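Local coordinates for FMN-dependent NADH:quinone oxidoreductase 1 (Bacillus anthracis, PDB 3U7I), which probably reduces electrophilic quinones and cleaves the azo bond of aromatic azo compounds with NADH, using one FMN per subunit of a homodimer, at residues M4-I9 with T43-N48; N96-V101 with D140-L145; I153-D158 with R186-A191. One frame throughout, in Å; residues are numbered along the deposited sequence.

Interaction 1: residues M4-I9 with T43-N48; sequences MNKTLI and TIEQIN
Lys6-Ile9 and Thr43-Gln46 pair residue for residue as parallel strands, the axes of strands 6-9 and 43-48 running 4.5 Å apart at closest and inclined by 19°. Five backbone hydrogen bonds zip them together, from Thr43 N to Asn5 O at one end to Ile47 N to Ile9 O at the other; the shortest, Ile9 N to Glu45 O, is 2.7 Å and nearly straight. On the face of Lys6, Leu8, Thr43 and Glu45, the charged ends of Lys6 and Glu45 meet across the strands. Lys6 CG lies anti to the backbone N (chi1 -178°) and passes Thr43 OG1, then a bend at chi3 (-65°) turns CE toward Glu45. Lys6 NZ meets OE2 of Glu45 at 2.8 Å from above the carboxylate plane, a salt bridge that is also a hydrogen bond. Second partners steady both groups: Ser94 OG bonds the ammonium, and Gln91 NE2 holds OE1 of Glu45. Beside this pair, Leu8 lays CD1 over the Glu45 backbone, 3.6 Å from its carbonyl O. The other face mixes apolar and polar groups. Ile9 CG1 packs 3.9 Å from Ile44 CG2, while Ile9 CB and CG2 lie against the amide end of Gln46, with Gln46 OE1 3.6 Å from Ile9 CG2. Gln46 NE2 donates to Asn48 OD1, which lies close to the amide plane and steadies its rotation. The hydroxyl of Thr7 bonds Glu42 and Tyr34. Together with helix 22-37 the two strands form the first beta-alpha-beta unit of the flavodoxin-like fold. That helix covers the Ile9 face, where Phe27 touches both Ile9 and Gln46 and Leu31 meets Ile44. Helix 76-94 lies against Leu8 and Ile47, strand 43-48 is outermost in the chain's sheet, and strand 97-103 borders strand 6-11 on its other side.

Interaction 2: residues N96-V101 with D140-L145; sequences NTYVIV and DGRRML
Asn96 O accepts the first backbone bond, from Arg143 N, and three more follow along the parallel strands, through Tyr98 N, Leu145 N and Ile100 N. Among the polar side chains, Arg143 grips one atom twice. Its chain bends at chi2 and chi3 (94° and 55°), and NE and NH2 reach Thr97 OG1 at 2.8 Å and 2.9 Å, the hydroxyl oxygen lying close to the guanidinium plane; NH2 also donates to Leu213 O. Arg142 extends instead, turning NE and NH1 side-on to the carboxylate of Asp140 and NH2 to Tyr98 OH at 3.1 Å. The Tyr98 ring and Arg142 guanidinium planes are 10° apart, with Arg142 CD at the ring's edge. Lys93 O binds the same NH2, and Phe92 O the same hydroxyl. These strands, 97-103 and 143-149, lie inside the five-stranded parallel sheet of the flavodoxin-like fold, order 2-1-3-4-5. Apolar contact gathers at selenomethionine Met144, whose bent chain crosses Tyr98 at about a right angle; two conformers are modelled, and in one SE lies 3.5 Å from Ile100 CG1 and CE near Ile100 CD1. Phe174 of helix 165-177 touches both Ile100 and Met144. On the other face, Val99 CG1 and Leu145 CD2 meet loosely at 4.4 Å, with Phe30 of helix 22-37 against both residues.

Interaction 3: residues I153-D158 with R186-A191; sequences IYTNDD and RAQGTA
Gln188 and the loop at Tyr154-Thr155 hold each other through both ends of one side-chain amide, joining two loops at the C-terminal edge of the flavodoxin-like sheet, those that follow strands 143-149 and 181-187. Tyr154 N donates to Gln188 OE1 at 2.8 Å in a nearly straight bond (169°), though from above the plane of the amide. Gln188 NE2 in turn donates to Thr155 OG1 at 2.7 Å, and here the hydroxyl lies close to that plane. The two bonds fix the rotation of the amide. Gln188 CG sits between its backbone N and carbonyl carbon (chi1 55°), and beyond it the chain runs extended to the facing loop. Ile153 crosses the Gln188 chain at about a right angle, its CG2 4.0 Å from Gln188 NE2. Further out, Arg186 lays CD against the loop, 4.2 Å from Tyr154 CB and 4.1 Å from Thr155 CG2, while its NE makes a salt bridge with Glu164. Thr161 OG1 bonds both Tyr154 O and Asp158 N, Asp158 occupying the N-cap position of helix 159-162. Gly189, with positive phi and a backbone bond to Gly152, brings its CA to 3.8 Å from Ile153 CG1.

Interactions 1 and 2 are consecutive parts of one parallel sheet: strands 6-11 and 97-103 are neighbours, and the centres of the two interactions lie about 10 Å apart. Leu8 ties them directly, its N 2.8 Å from Thr97 O and its O 2.9 Å from Val99 N, both probable hydrogen bonds. Interaction 3 reaches the same sheet through strand 181-187, next to strand 143-149, but its nearest atoms are about 8 Å from interaction 2 and about 15 Å from interaction 1. Each has a side chain within about 10 Å of a residue predicted to bind FMN: those of Ile9 and Ile100 are about 10 Å and 9 Å from that of Ser23, and that of Gln188 about 9 Å from that of Val22.

Interaction 1: residues M4-I9 with T43-N48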
# COMPACT_ATOMS: atom_id res chain seq x y z
N MSE C 4 -14.07 -16.84 17.17
CA MSE C 4 -14.30 -18.27 17.28
C MSE C 4 -12.97 -19.04 17.30
O MSE C 4 -11.90 -18.43 17.28
CB MSE C 4 -15.15 -18.72 16.10
CG MSE C 4 -16.23 -17.70 15.74
SE MSE C 4 -17.31 -18.30 14.26
CE MSE C 4 -16.90 -20.21 14.37
N ASN C 5 -13.04 -20.37 17.34
CA ASN C 5 -11.85 -21.21 17.19
C ASN C 5 -11.50 -21.39 15.72
O ASN C 5 -11.60 -22.49 15.17
CB ASN C 5 -12.08 -22.58 17.82
CG ASN C 5 -12.01 -22.54 19.33
OD1 ASN C 5 -11.06 -22.01 19.89
ND2 ASN C 5 -13.01 -23.10 19.98
N LYS C 6 -11.10 -20.29 15.08
CA LYS C 6 -10.98 -20.25 13.64
C LYS C 6 -9.72 -19.50 13.24
O LYS C 6 -9.46 -18.42 13.77
CB LYS C 6 -12.20 -19.53 13.04
CG LYS C 6 -12.17 -19.49 11.51
CD LYS C 6 -13.17 -18.50 10.93
CE LYS C 6 -14.61 -18.89 11.22
NZ LYS C 6 -15.54 -18.16 10.32
N THR C 7 -8.96 -20.07 12.30
CA THR C 7 -7.79 -19.42 11.74
C THR C 7 -8.13 -18.93 10.34
O THR C 7 -8.77 -19.63 9.58
CB THR C 7 -6.60 -20.39 11.65
OG1 THR C 7 -6.33 -20.93 12.94
CG2 THR C 7 -5.34 -19.70 11.13
N LEU C 8 -7.69 -17.72 10.01
CA LEU C 8 -7.97 -17.20 8.68
C LEU C 8 -6.67 -16.93 7.92
O LEU C 8 -5.80 -16.19 8.39
CB LEU C 8 -8.82 -15.92 8.76
CG LEU C 8 -9.13 -15.14 7.48
CD1 LEU C 8 -9.95 -15.96 6.48
CD2 LEU C 8 -9.82 -13.81 7.80
N ILE C 9 -6.54 -17.56 6.76
CA ILE C 9 -5.41 -17.32 5.87
C ILE C 9 -5.75 -16.15 4.96
O ILE C 9 -6.74 -16.19 4.23
CB ILE C 9 -5.07 -18.56 4.98
CG1 ILE C 9 -5.18 -19.87 5.78
CG2 ILE C 9 -3.70 -18.39 4.31
CD1 ILE C 9 -4.33 -19.89 7.03
N THR C 43 -11.14 -24.55 13.15
CA THR C 43 -11.40 -24.57 11.72
C THR C 43 -10.52 -23.54 11.01
O THR C 43 -9.93 -22.66 11.64
CB THR C 43 -12.89 -24.34 11.37
OG1 THR C 43 -13.34 -23.16 12.04
CG2 THR C 43 -13.74 -25.52 11.81
N ILE C 44 -10.43 -23.66 9.69
CA ILE C 44 -9.58 -22.76 8.92
C ILE C 44 -10.27 -22.28 7.66
O ILE C 44 -10.89 -23.07 6.94
CB ILE C 44 -8.24 -23.45 8.55
CG1 ILE C 44 -7.51 -23.93 9.80
CG2 ILE C 44 -7.39 -22.51 7.70
CD1 ILE C 44 -6.23 -24.70 9.52
N GLU C 45 -10.18 -20.98 7.40
CA GLU C 45 -10.68 -20.41 6.15
C GLU C 45 -9.54 -19.65 5.47
O GLU C 45 -8.56 -19.28 6.12
CB GLU C 45 -11.86 -19.47 6.42
CG GLU C 45 -13.02 -20.15 7.11
CD GLU C 45 -14.16 -19.21 7.39
OE1 GLU C 45 -14.09 -18.03 6.97
OE2 GLU C 45 -15.14 -19.66 8.04
N GLN C 46 -9.67 -19.44 4.17
CA GLN C 46 -8.66 -18.71 3.41
C GLN C 46 -9.29 -17.78 2.39
O GLN C 46 -10.19 -18.18 1.63
CB GLN C 46 -7.70 -19.67 2.70
CG GLN C 46 -6.69 -18.98 1.78
CD GLN C 46 -5.52 -19.88 1.42
OE1 GLN C 46 -5.22 -20.83 2.14
NE2 GLN C 46 -4.87 -19.58 0.30
N ILE C 47 -8.82 -16.54 2.36
CA ILE C 47 -9.24 -15.60 1.33
C ILE C 47 -8.05 -15.31 0.43
O ILE C 47 -6.95 -15.02 0.91
CB ILE C 47 -9.84 -14.29 1.94
CG1 ILE C 47 -10.30 -13.32 0.83
CG2 ILE C 47 -8.85 -13.61 2.88
CD1 ILE C 47 -10.98 -12.07 1.38
N ASN C 48 -8.25 -15.44 -0.87
CA ASN C 48 -7.20 -15.20 -1.84
C ASN C 48 -7.39 -13.82 -2.45
O ASN C 48 -8.31 -13.62 -3.24
CB ASN C 48 -7.22 -16.28 -2.93
CG ASN C 48 -6.76 -17.63 -2.41
OD1 ASN C 48 -5.86 -17.74 -1.59
ND2 ASN C 48 -7.40 -18.69 -2.91

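Interaction 2: residues N96-V101 with D140-L145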
# COMPACT_ATOMS: atom_id res chain seq x y z
N ASN C 96 -9.66 -15.75 15.37
CA ASN C 96 -8.78 -15.26 16.42
C ASN C 96 -7.30 -15.51 16.13
O ASN C 96 -6.43 -15.15 16.92
CB ASN C 96 -9.18 -15.77 17.81
CG ASN C 96 -8.76 -17.19 18.05
OD1 ASN C 96 -8.93 -18.05 17.19
ND2 ASN C 96 -8.18 -17.45 19.22
N THR C 97 -7.03 -16.13 14.98
CA THR C 97 -5.67 -16.35 14.49
C THR C 97 -5.61 -15.98 13.01
O THR C 97 -6.44 -16.43 12.21
CB THR C 97 -5.20 -17.83 14.70
OG1 THR C 97 -5.27 -18.18 16.10
CG2 THR C 97 -3.78 -18.04 14.19
N TYR C 98 -4.65 -15.12 12.65
CA TYR C 98 -4.54 -14.64 11.28
C TYR C 98 -3.19 -15.03 10.70
O TYR C 98 -2.17 -14.95 11.39
CB TYR C 98 -4.68 -13.11 11.22
CG TYR C 98 -5.97 -12.59 11.82
CD1 TYR C 98 -7.16 -12.61 11.09
CD2 TYR C 98 -6.00 -12.08 13.12
CE1 TYR C 98 -8.35 -12.14 11.63
CE2 TYR C 98 -7.18 -11.60 13.68
CZ TYR C 98 -8.36 -11.64 12.93
OH TYR C 98 -9.54 -11.16 13.47
N VAL C 99 -3.17 -15.45 9.44
CA VAL C 99 -1.90 -15.69 8.75
C VAL C 99 -1.86 -14.92 7.43
O VAL C 99 -2.63 -15.20 6.51
CB VAL C 99 -1.63 -17.21 8.49
CG1 VAL C 99 -0.26 -17.40 7.81
CG2 VAL C 99 -1.70 -17.99 9.80
N ILE C 100 -0.96 -13.94 7.35
CA ILE C 100 -0.77 -13.16 6.12
C ILE C 100 0.43 -13.66 5.31
O ILE C 100 1.54 -13.75 5.83
CB ILE C 100 -0.62 -11.64 6.41
CG1 ILE C 100 -1.93 -11.08 6.99
CG2 ILE C 100 -0.19 -10.88 5.14
CD1 ILE C 100 -1.90 -9.59 7.31
N VAL C 101 0.18 -13.98 4.05
CA VAL C 101 1.23 -14.43 3.13
C VAL C 101 1.43 -13.38 2.03
O VAL C 101 0.49 -13.03 1.31
CB VAL C 101 0.89 -15.81 2.50
CG1 VAL C 101 2.09 -16.40 1.76
CG2 VAL C 101 0.38 -16.78 3.59
N ASP C 140 -8.91 -8.73 22.27
CA ASP C 140 -9.31 -9.96 22.95
C ASP C 140 -8.35 -11.15 22.77
O ASP C 140 -8.78 -12.30 22.78
CB ASP C 140 -10.73 -10.36 22.53
CG ASP C 140 -10.98 -10.17 21.03
OD1 ASP C 140 -12.14 -10.33 20.60
OD2 ASP C 140 -10.03 -9.85 20.29
N GLY C 141 -7.06 -10.87 22.61
CA GLY C 141 -6.05 -11.92 22.55
C GLY C 141 -5.90 -12.66 21.23
O GLY C 141 -5.48 -13.83 21.20
N ARG C 142 -6.23 -12.00 20.13
CA ARG C 142 -6.06 -12.60 18.82
C ARG C 142 -4.58 -12.62 18.45
O ARG C 142 -3.77 -11.91 19.05
CB ARG C 142 -6.88 -11.84 17.76
CG ARG C 142 -8.34 -11.69 18.15
CD ARG C 142 -9.15 -10.90 17.14
NE ARG C 142 -10.49 -10.66 17.67
CZ ARG C 142 -11.63 -10.85 17.01
NH1 ARG C 142 -12.78 -10.60 17.62
NH2 ARG C 142 -11.63 -11.28 15.75
N ARG C 143 -4.23 -13.44 17.46
CA ARG C 143 -2.83 -13.62 17.07
C ARG C 143 -2.63 -13.43 15.57
O ARG C 143 -3.49 -13.78 14.76
CB ARG C 143 -2.31 -14.99 17.49
CG ARG C 143 -2.48 -15.33 18.96
CD ARG C 143 -3.79 -16.11 19.21
NE ARG C 143 -3.88 -17.32 18.40
CZ ARG C 143 -3.39 -18.51 18.75
NH1 ARG C 143 -2.77 -18.66 19.92
NH2 ARG C 143 -3.53 -19.55 17.94
N MSE C 144 -1.47 -12.91 15.21
CA MSE C 144 -1.16 -12.67 13.80
C MSE C 144 0.24 -13.17 13.47
O MSE C 144 1.20 -12.92 14.20
CB MSE C 144 -1.29 -11.19 13.45
CG MSE C 144 -0.59 -10.77 12.15
SE MSE C 144 -1.46 -11.29 10.46
CE MSE C 144 -3.10 -10.24 10.61
N LEU C 145 0.34 -13.89 12.36
CA LEU C 145 1.62 -14.34 11.81
C LEU C 145 1.72 -13.84 10.39
O LEU C 145 0.81 -14.03 9.58
CB LEU C 145 1.73 -15.86 11.84
CG LEU C 145 2.99 -16.45 11.20
CD1 LEU C 145 4.23 -16.19 12.06
CD2 LEU C 145 2.81 -17.95 10.94

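Interaction 3: residues I153-D158 with R186-A191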
# COMPACT_ATOMS: atom_id res chain seq x y z
N ILE C 153 17.59 -8.22 2.30
CA ILE C 153 17.64 -8.59 3.71
C ILE C 153 17.29 -7.38 4.58
O ILE C 153 17.80 -6.28 4.36
CB ILE C 153 19.01 -9.18 4.08
CG1 ILE C 153 19.13 -10.60 3.52
CG2 ILE C 153 19.23 -9.19 5.58
CD1 ILE C 153 20.52 -11.18 3.59
N TYR C 154 16.43 -7.60 5.57
CA TYR C 154 15.80 -6.51 6.32
C TYR C 154 16.15 -6.48 7.81
O TYR C 154 15.69 -5.61 8.56
CB TYR C 154 14.27 -6.54 6.12
CG TYR C 154 13.92 -6.15 4.71
CD1 TYR C 154 13.65 -4.82 4.38
CD2 TYR C 154 13.92 -7.09 3.69
CE1 TYR C 154 13.37 -4.45 3.07
CE2 TYR C 154 13.64 -6.73 2.38
CZ TYR C 154 13.36 -5.41 2.08
OH TYR C 154 13.08 -5.06 0.78
N THR C 155 17.00 -7.40 8.23
CA THR C 155 17.32 -7.55 9.64
C THR C 155 18.73 -7.05 10.00
O THR C 155 19.28 -7.42 11.04
CB THR C 155 17.15 -9.02 10.06
OG1 THR C 155 17.72 -9.87 9.06
CG2 THR C 155 15.67 -9.34 10.21
N ASN C 156 19.30 -6.20 9.15
CA ASN C 156 20.63 -5.64 9.39
C ASN C 156 20.61 -4.24 10.03
O ASN C 156 21.66 -3.60 10.16
CB ASN C 156 21.45 -5.58 8.09
CG ASN C 156 21.62 -6.94 7.43
OD1 ASN C 156 21.81 -7.96 8.11
ND2 ASN C 156 21.56 -6.97 6.11
N ASP C 157 19.42 -3.79 10.41
CA ASP C 157 19.22 -2.45 10.99
C ASP C 157 19.93 -1.37 10.18
O ASP C 157 20.71 -0.58 10.71
CB ASP C 157 19.65 -2.41 12.46
CG ASP C 157 18.80 -3.33 13.35
OD1 ASP C 157 17.56 -3.39 13.16
OD2 ASP C 157 19.38 -4.01 14.23
N ASP C 158 19.64 -1.37 8.88
CA ASP C 158 20.18 -0.38 7.95
C ASP C 158 19.02 0.23 7.18
O ASP C 158 17.89 0.23 7.66
CB ASP C 158 21.18 -1.04 6.99
CG ASP C 158 20.59 -2.24 6.26
OD1 ASP C 158 19.38 -2.50 6.43
OD2 ASP C 158 21.33 -2.92 5.52
N ARG C 186 10.55 -13.83 8.08
CA ARG C 186 11.14 -13.25 6.89
C ARG C 186 11.95 -14.27 6.10
O ARG C 186 13.10 -14.59 6.45
CB ARG C 186 12.04 -12.06 7.26
CG ARG C 186 11.31 -10.89 7.89
CD ARG C 186 12.24 -9.70 8.08
NE ARG C 186 11.55 -8.56 8.69
CZ ARG C 186 11.26 -8.48 9.98
NH1 ARG C 186 11.59 -9.45 10.81
NH2 ARG C 186 10.63 -7.41 10.44
N ALA C 187 11.36 -14.79 5.02
CA ALA C 187 12.09 -15.62 4.08
C ALA C 187 12.84 -14.66 3.17
O ALA C 187 12.52 -14.51 1.99
CB ALA C 187 11.15 -16.49 3.29
N GLN C 188 13.85 -14.00 3.73
CA GLN C 188 14.52 -12.89 3.09
C GLN C 188 15.81 -13.30 2.38
O GLN C 188 16.36 -14.38 2.62
CB GLN C 188 14.84 -11.82 4.13
CG GLN C 188 15.64 -12.36 5.31
CD GLN C 188 15.92 -11.30 6.36
OE1 GLN C 188 15.44 -10.17 6.26
NE2 GLN C 188 16.71 -11.66 7.37
N GLY C 189 16.29 -12.41 1.51
CA GLY C 189 17.53 -12.64 0.79
C GLY C 189 17.43 -13.67 -0.33
O GLY C 189 18.40 -14.36 -0.61
N THR C 190 16.27 -13.76 -0.97
CA THR C 190 16.10 -14.71 -2.08
C THR C 190 16.93 -14.30 -3.32
O THR C 190 17.09 -15.09 -4.26
CB THR C 190 14.61 -14.92 -2.47
OG1 THR C 190 14.08 -13.72 -3.07
CG2 THR C 190 13.77 -15.30 -1.24
N ALA C 191 17.44 -13.08 -3.32
CA ALA C 191 18.23 -12.60 -4.46
C ALA C 191 19.72 -12.76 -4.23
O ALA C 191 20.51 -12.69 -5.18
CB ALA C 191 17.90 -11.15 -4.77